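Local coordinates for protein signal transduction histidine kinase, LytS (Clostridium beijerinckii, PDB 5XSJ) that probably acts, as part of a longer protein, as the sensor kinase of a two-component system, this chain being its N-terminal four-helix portion, at residues S31-D34 and N35-Q38; E49-N52 and N53-L57. All coordinates share one frame; numbering follows the deposited sequence.

Contact 1: S31-D34 and N35-Q38; sequences SSLD and NFNQ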
ATOM      1  N   SER B  31      -8.884  16.029 -10.632  1.00 29.65           N
ATOM      2  CA  SER B  31      -8.358  16.649 -11.841  1.00 27.71           C
ATOM      3  C   SER B  31      -7.087  17.441 -11.540  1.00 29.70           C
ATOM      4  O   SER B  31      -6.151  17.503 -12.361  1.00 28.46           O
ATOM      5  CB  SER B  31      -9.414  17.546 -12.478  1.00 29.40           C
ATOM      6  OG  SER B  31      -8.834  18.342 -13.491  1.00 34.89           O
ATOM      7  N   SER B  32      -7.046  18.052 -10.359  1.00 28.31           N
ATOM      8  CA  SER B  32      -5.847  18.788  -9.949  1.00 27.29           C
ATOM      9  C   SER B  32      -4.624  17.865  -9.881  1.00 28.89           C
ATOM     10  O   SER B  32      -3.545  18.212 -10.384  1.00 29.68           O
ATOM     11  CB  SER B  32      -6.071  19.469  -8.595  1.00 27.73           C
ATOM     12  OG  SER B  32      -4.891  20.099  -8.152  1.00 31.11           O
ATOM     13  N   LEU B  33      -4.801  16.690  -9.271  1.00 27.84           N
ATOM     14  CA  LEU B  33      -3.742  15.686  -9.133  1.00 29.36           C
ATOM     15  C   LEU B  33      -3.250  15.214 -10.494  1.00 28.33           C
ATOM     16  O   LEU B  33      -2.048  15.145 -10.746  1.00 30.14           O
ATOM     17  CB  LEU B  33      -4.240  14.478  -8.311  1.00 28.03           C
ATOM     18  CG  LEU B  33      -3.216  13.343  -8.130  1.00 30.25           C
ATOM     19  CD1 LEU B  33      -1.984  13.801  -7.328  1.00 28.98           C
ATOM     20  CD2 LEU B  33      -3.836  12.111  -7.500  1.00 28.40           C
ATOM     21  N   ASP B  34      -4.196  14.903 -11.372  1.00 29.13           N
ATOM     22  CA  ASP B  34      -3.889  14.388 -12.692  1.00 29.13           C
ATOM     23  C   ASP B  34      -3.044  15.379 -13.498  1.00 33.51           C
ATOM     24  O   ASP B  34      -2.035  15.005 -14.112  1.00 32.92           O
ATOM     25  CB  ASP B  34      -5.194  14.060 -13.415  1.00 32.17           C
ATOM     26  CG  ASP B  34      -4.967  13.446 -14.777  1.00 37.14           C
ATOM     27  OD1 ASP B  34      -3.878  12.875 -15.011  1.00 41.45           O
ATOM     28  OD2 ASP B  34      -5.883  13.535 -15.616  1.00 42.26           O
ATOM     29  N   ASN B  35      -3.437  16.651 -13.470  1.00 29.37           N
ATOM     30  CA  ASN B  35      -2.698  17.673 -14.183  1.00 30.30           C
ATOM     31  C   ASN B  35      -1.339  17.902 -13.547  1.00 29.80           C
ATOM     32  O   ASN B  35      -0.340  18.014 -14.252  1.00 30.40           O
ATOM     33  CB  ASN B  35      -3.511  18.970 -14.241  1.00 29.44           C
ATOM     34  CG  ASN B  35      -4.590  18.913 -15.299  1.00 31.82           C
ATOM     35  OD1 ASN B  35      -4.304  19.080 -16.474  1.00 33.99           O
ATOM     36  ND2 ASN B  35      -5.831  18.630 -14.893  1.00 30.91           N
ATOM     37  N   PHE B  36      -1.310  17.936 -12.215  1.00 28.51           N
ATOM     38  CA  PHE B  36      -0.055  18.000 -11.456  1.00 28.33           C
ATOM     39  C   PHE B  36       0.928  16.906 -11.884  1.00 30.43           C
ATOM     40  O   PHE B  36       2.075  17.190 -12.208  1.00 29.87           O
ATOM     41  CB  PHE B  36      -0.347  17.889  -9.952  1.00 25.65           C
ATOM     42  CG  PHE B  36       0.870  17.646  -9.103  1.00 27.15           C
ATOM     43  CD1 PHE B  36       1.774  18.666  -8.847  1.00 27.62           C
ATOM     44  CD2 PHE B  36       1.097  16.399  -8.535  1.00 28.14           C
ATOM     45  CE1 PHE B  36       2.891  18.450  -8.052  1.00 27.12           C
ATOM     46  CE2 PHE B  36       2.211  16.175  -7.736  1.00 28.61           C
ATOM     47  CZ  PHE B  36       3.111  17.200  -7.494  1.00 29.05           C
ATOM     48  N   ASN B  37       0.461  15.655 -11.871  1.00 30.06           N
ATOM     49  CA  ASN B  37       1.253  14.512 -12.315  1.00 32.33           C
ATOM     50  C   ASN B  37       1.835  14.713 -13.712  1.00 31.75           C
ATOM     51  O   ASN B  37       3.039  14.558 -13.928  1.00 33.49           O
ATOM     52  CB  ASN B  37       0.404  13.241 -12.296  1.00 30.43           C
ATOM     53  CG  ASN B  37       0.161  12.705 -10.882  1.00 33.56           C
ATOM     54  OD1 ASN B  37       0.892  13.022  -9.943  1.00 32.87           O
ATOM     55  ND2 ASN B  37      -0.863  11.877 -10.738  1.00 30.11           N
ATOM     56  N   GLN B  38       0.980  15.060 -14.665  1.00 31.92           N
ATOM     57  CA  GLN B  38       1.437  15.296 -16.036  1.00 33.58           C
ATOM     58  C   GLN B  38       2.445  16.421 -16.108  1.00 33.81           C
ATOM     59  O   GLN B  38       3.396  16.352 -16.885  1.00 37.58           O
ATOM     60  CB  GLN B  38       0.256  15.604 -16.956  1.00 33.82           C
ATOM     61  CG  GLN B  38      -0.702  14.417 -17.139  1.00 33.95           C
ATOM     62  CD  GLN B  38      -1.940  14.816 -17.912  1.00 39.71           C
ATOM     63  OE1 GLN B  38      -1.857  15.249 -19.065  1.00 44.30           O
ATOM     64  NE2 GLN B  38      -3.093  14.727 -17.264  1.00 37.41           N
TER
HETATM   65  O   HOH W   1      -2.737  11.000 -13.003  1.00 39.24           O
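N35 folds back on S31 one helical turn earlier and grips its carbonyl twice. The backbone N of N35 makes the ordinary helix bond to S31 O, and ND2 of N35 adds a second at 2.8 Å from S31 O. The two donors come from opposite faces of the carbonyl plane, ND2 standing 41° out of it. With its CG beside its own backbone N (chi1 -78°), N35 can turn the amide back along the helix. One turn further on, Q38 crosses D34: its NE2 lies 3.0 Å from OD1 of D34, a weak bond, and reaches D34 O more weakly still, with carboxylate and amide planes 43° apart. Water 1 donates a hydrogen bond to OD1 of D34 and accepts one from ND2 of N37, tying these neighbouring side chains together. On the inner side, CD1 of L33 lies 4.2 Å from CD2 of F36, an apolar contact, and CG of L33 lies 3.8 Å from ND2 of N37, whose OD1 is held by K115. All this lies on helix 15-42: S31 and N35 border helix 45-67, F36 packs against helix 73-99, and L33 and N37 meet helix 104-133.

Contact 2: E49-N52 and N53-L57; sequences ESYN and NEVIL
Four successive backbone bonds carry this stretch of helix, N53 to E49, E54 to S50, V55 to Y51 and I56 to N52, the tightest being N53 N to E49 O at 2.9 Å. The polar side chains add a water link on the outer face: water 2 lies 3.1 Å from OD1 of N52 and 2.7 Å from OD1 of N53, within donating distance of both neighbouring amides. Hydrogen bonds to other helices hold the hydroxyl of Y51, which bonds to S91, and the carboxylate of E54, which bonds to H28.

The remaining contacts are van der Waals. N53, its CG beside its own backbone N (chi1 -71°), lies alongside E49 and points the same way, with carboxylate and amide planes nearly perpendicular, 84° apart. Of the E49 side chain it is the aliphatic CG that comes near, 4.1 Å from ND2 of N53, while the amide also lies against E49 O. CD1 of I56 swings back over N52, ending 3.6 Å from its OD1, a methyl laid against a polar group. On the inner side, CG2 of V55 sits 3.2 Å from N52 O and approaches the Y51 ring obliquely, 4.5 Å from CE1.

Within helix 45-67, then, S50, E54 and V55 turn toward helix 15-42, Y51 and V55 meet helix 73-99, and N52, N53 and I56 line the outer side.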
ATOM      1  N   GLU B  49      -1.198  25.146 -14.945  1.00 33.48           N
ATOM      2  CA  GLU B  49      -2.325  26.068 -14.894  1.00 32.96           C
ATOM      3  C   GLU B  49      -3.609  25.362 -14.473  1.00 31.28           C
ATOM      4  O   GLU B  49      -4.358  25.858 -13.623  1.00 30.68           O
ATOM      5  CB  GLU B  49      -2.519  26.740 -16.259  1.00 36.11           C
ATOM      6  CG  GLU B  49      -3.584  27.819 -16.272  1.00 36.48           C
ATOM      7  CD  GLU B  49      -3.893  28.323 -17.680  1.00 42.53           C
ATOM      8  OE1 GLU B  49      -4.831  29.132 -17.832  1.00 41.80           O
ATOM      9  OE2 GLU B  49      -3.212  27.895 -18.637  1.00 44.07           O
ATOM     10  N   SER B  50      -3.877  24.206 -15.070  1.00 31.97           N
ATOM     11  CA  SER B  50      -5.055  23.432 -14.701  1.00 31.93           C
ATOM     12  C   SER B  50      -4.931  22.846 -13.296  1.00 29.55           C
ATOM     13  O   SER B  50      -5.914  22.773 -12.562  1.00 28.68           O
ATOM     14  CB  SER B  50      -5.301  22.302 -15.700  1.00 35.64           C
ATOM     15  OG  SER B  50      -5.662  22.821 -16.963  1.00 36.66           O
ATOM     16  N   TYR B  51      -3.732  22.412 -12.925  1.00 29.52           N
ATOM     17  CA  TYR B  51      -3.498  21.924 -11.557  1.00 27.85           C
ATOM     18  C   TYR B  51      -3.933  22.982 -10.558  1.00 28.07           C
ATOM     19  O   TYR B  51      -4.622  22.710  -9.581  1.00 27.48           O
ATOM     20  CB  TYR B  51      -2.018  21.583 -11.354  1.00 26.30           C
ATOM     21  CG  TYR B  51      -1.498  21.958  -9.983  1.00 27.00           C
ATOM     22  CD1 TYR B  51      -1.732  21.134  -8.896  1.00 27.89           C
ATOM     23  CD2 TYR B  51      -0.767  23.129  -9.767  1.00 26.89           C
ATOM     24  CE1 TYR B  51      -1.294  21.462  -7.639  1.00 28.28           C
ATOM     25  CE2 TYR B  51      -0.299  23.473  -8.470  1.00 26.96           C
ATOM     26  CZ  TYR B  51      -0.579  22.608  -7.420  1.00 29.42           C
ATOM     27  OH  TYR B  51      -0.184  22.817  -6.122  1.00 29.48           O
ATOM     28  N   ASN B  52      -3.519  24.208 -10.840  1.00 28.72           N
ATOM     29  CA  ASN B  52      -3.715  25.314  -9.928  1.00 28.72           C
ATOM     30  C   ASN B  52      -5.172  25.756  -9.877  1.00 27.85           C
ATOM     31  O   ASN B  52      -5.733  25.936  -8.794  1.00 28.69           O
ATOM     32  CB  ASN B  52      -2.803  26.474 -10.321  1.00 28.72           C
ATOM     33  CG  ASN B  52      -2.914  27.637  -9.368  1.00 34.25           C
ATOM     34  OD1 ASN B  52      -3.167  28.780  -9.779  1.00 33.76           O
ATOM     35  ND2 ASN B  52      -2.756  27.349  -8.074  1.00 32.44           N
ATOM     36  N   ASN B  53      -5.791  25.901 -11.047  1.00 28.31           N
ATOM     37  CA  ASN B  53      -7.209  26.250 -11.136  1.00 27.99           C
ATOM     38  C   ASN B  53      -8.105  25.256 -10.407  1.00 27.03           C
ATOM     39  O   ASN B  53      -9.028  25.641  -9.683  1.00 26.52           O
ATOM     40  CB  ASN B  53      -7.648  26.343 -12.603  1.00 26.35           C
ATOM     41  CG  ASN B  53      -7.073  27.576 -13.322  1.00 30.91           C
ATOM     42  OD1 ASN B  53      -6.370  28.394 -12.729  1.00 27.42           O
ATOM     43  ND2 ASN B  53      -7.358  27.687 -14.610  1.00 28.17           N
ATOM     44  N   GLU B  54      -7.853  23.969 -10.608  1.00 26.21           N
ATOM     45  CA  GLU B  54      -8.683  22.966  -9.965  1.00 27.57           C
ATOM     46  C   GLU B  54      -8.537  22.979  -8.437  1.00 24.26           C
ATOM     47  O   GLU B  54      -9.544  22.828  -7.749  1.00 25.97           O
ATOM     48  CB  GLU B  54      -8.378  21.581 -10.537  1.00 26.84           C
ATOM     49  CG  GLU B  54      -8.760  21.448 -12.014  1.00 27.07           C
ATOM     50  CD  GLU B  54     -10.268  21.396 -12.233  1.00 30.58           C
ATOM     51  OE1 GLU B  54     -11.005  20.857 -11.381  1.00 32.18           O
ATOM     52  OE2 GLU B  54     -10.735  21.896 -13.266  1.00 33.12           O
ATOM     53  N   VAL B  55      -7.340  23.191  -7.873  1.00 26.80           N
ATOM     54  CA  VAL B  55      -7.310  23.268  -6.398  1.00 27.12           C
ATOM     55  C   VAL B  55      -7.926  24.533  -5.851  1.00 26.73           C
ATOM     56  O   VAL B  55      -8.429  24.525  -4.736  1.00 26.04           O
ATOM     57  CB  VAL B  55      -5.905  23.179  -5.729  1.00 28.07           C
ATOM     58  CG1 VAL B  55      -5.516  21.783  -5.555  1.00 31.33           C
ATOM     59  CG2 VAL B  55      -4.832  23.950  -6.435  1.00 25.48           C
ATOM     60  N   ILE B  56      -7.871  25.620  -6.613  1.00 26.48           N
ATOM     61  CA  ILE B  56      -8.532  26.852  -6.189  1.00 24.65           C
ATOM     62  C   ILE B  56     -10.002  26.580  -6.025  1.00 24.55           C
ATOM     63  O   ILE B  56     -10.618  26.982  -5.038  1.00 26.86           O
ATOM     64  CB  ILE B  56      -8.317  28.011  -7.204  1.00 28.14           C
ATOM     65  CG1 ILE B  56      -6.907  28.580  -7.061  1.00 25.69           C
ATOM     66  CG2 ILE B  56      -9.324  29.118  -6.977  1.00 25.35           C
ATOM     67  CD1 ILE B  56      -6.437  29.356  -8.291  1.00 27.96           C
ATOM     68  N   LEU B  57     -10.564  25.849  -6.980  1.00 25.36           N
ATOM     69  CA  LEU B  57     -11.989  25.582  -6.976  1.00 25.13           C
ATOM     70  C   LEU B  57     -12.368  24.609  -5.856  1.00 27.69           C
ATOM     71  O   LEU B  57     -13.408  24.770  -5.209  1.00 27.63           O
ATOM     72  CB  LEU B  57     -12.431  25.039  -8.339  1.00 25.43           C
ATOM     73  CG  LEU B  57     -12.346  26.002  -9.534  1.00 29.12           C
ATOM     74  CD1 LEU B  57     -12.461  25.245 -10.853  1.00 26.04           C
ATOM     75  CD2 LEU B  57     -13.420  27.086  -9.441  1.00 26.58           C
TER
HETATM   76  O   HOH W   2      -3.662  28.841 -12.808  1.00 39.24           O

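Contacts 1 and 2 lie on successive helices of the bundle, 15-42 and 45-67, with centres about 9 Å apart, and they touch directly. OG of S32 lies 3.0 Å from Y51 O, a probable hydrogen bond that gives this backbone carbonyl a second donor besides V55 N. The same OG also packs on CG1 of V55, while OG of S31 comes 3.4 Å from CG of E54 and OD1 of N35 lies 3.5 Å from CB of S50. Y87 of helix 73-99 bonds to S32 and packs on F36, Y51 and V55, so one tyrosine bridges both contacts. Neither contact includes a bound ligand.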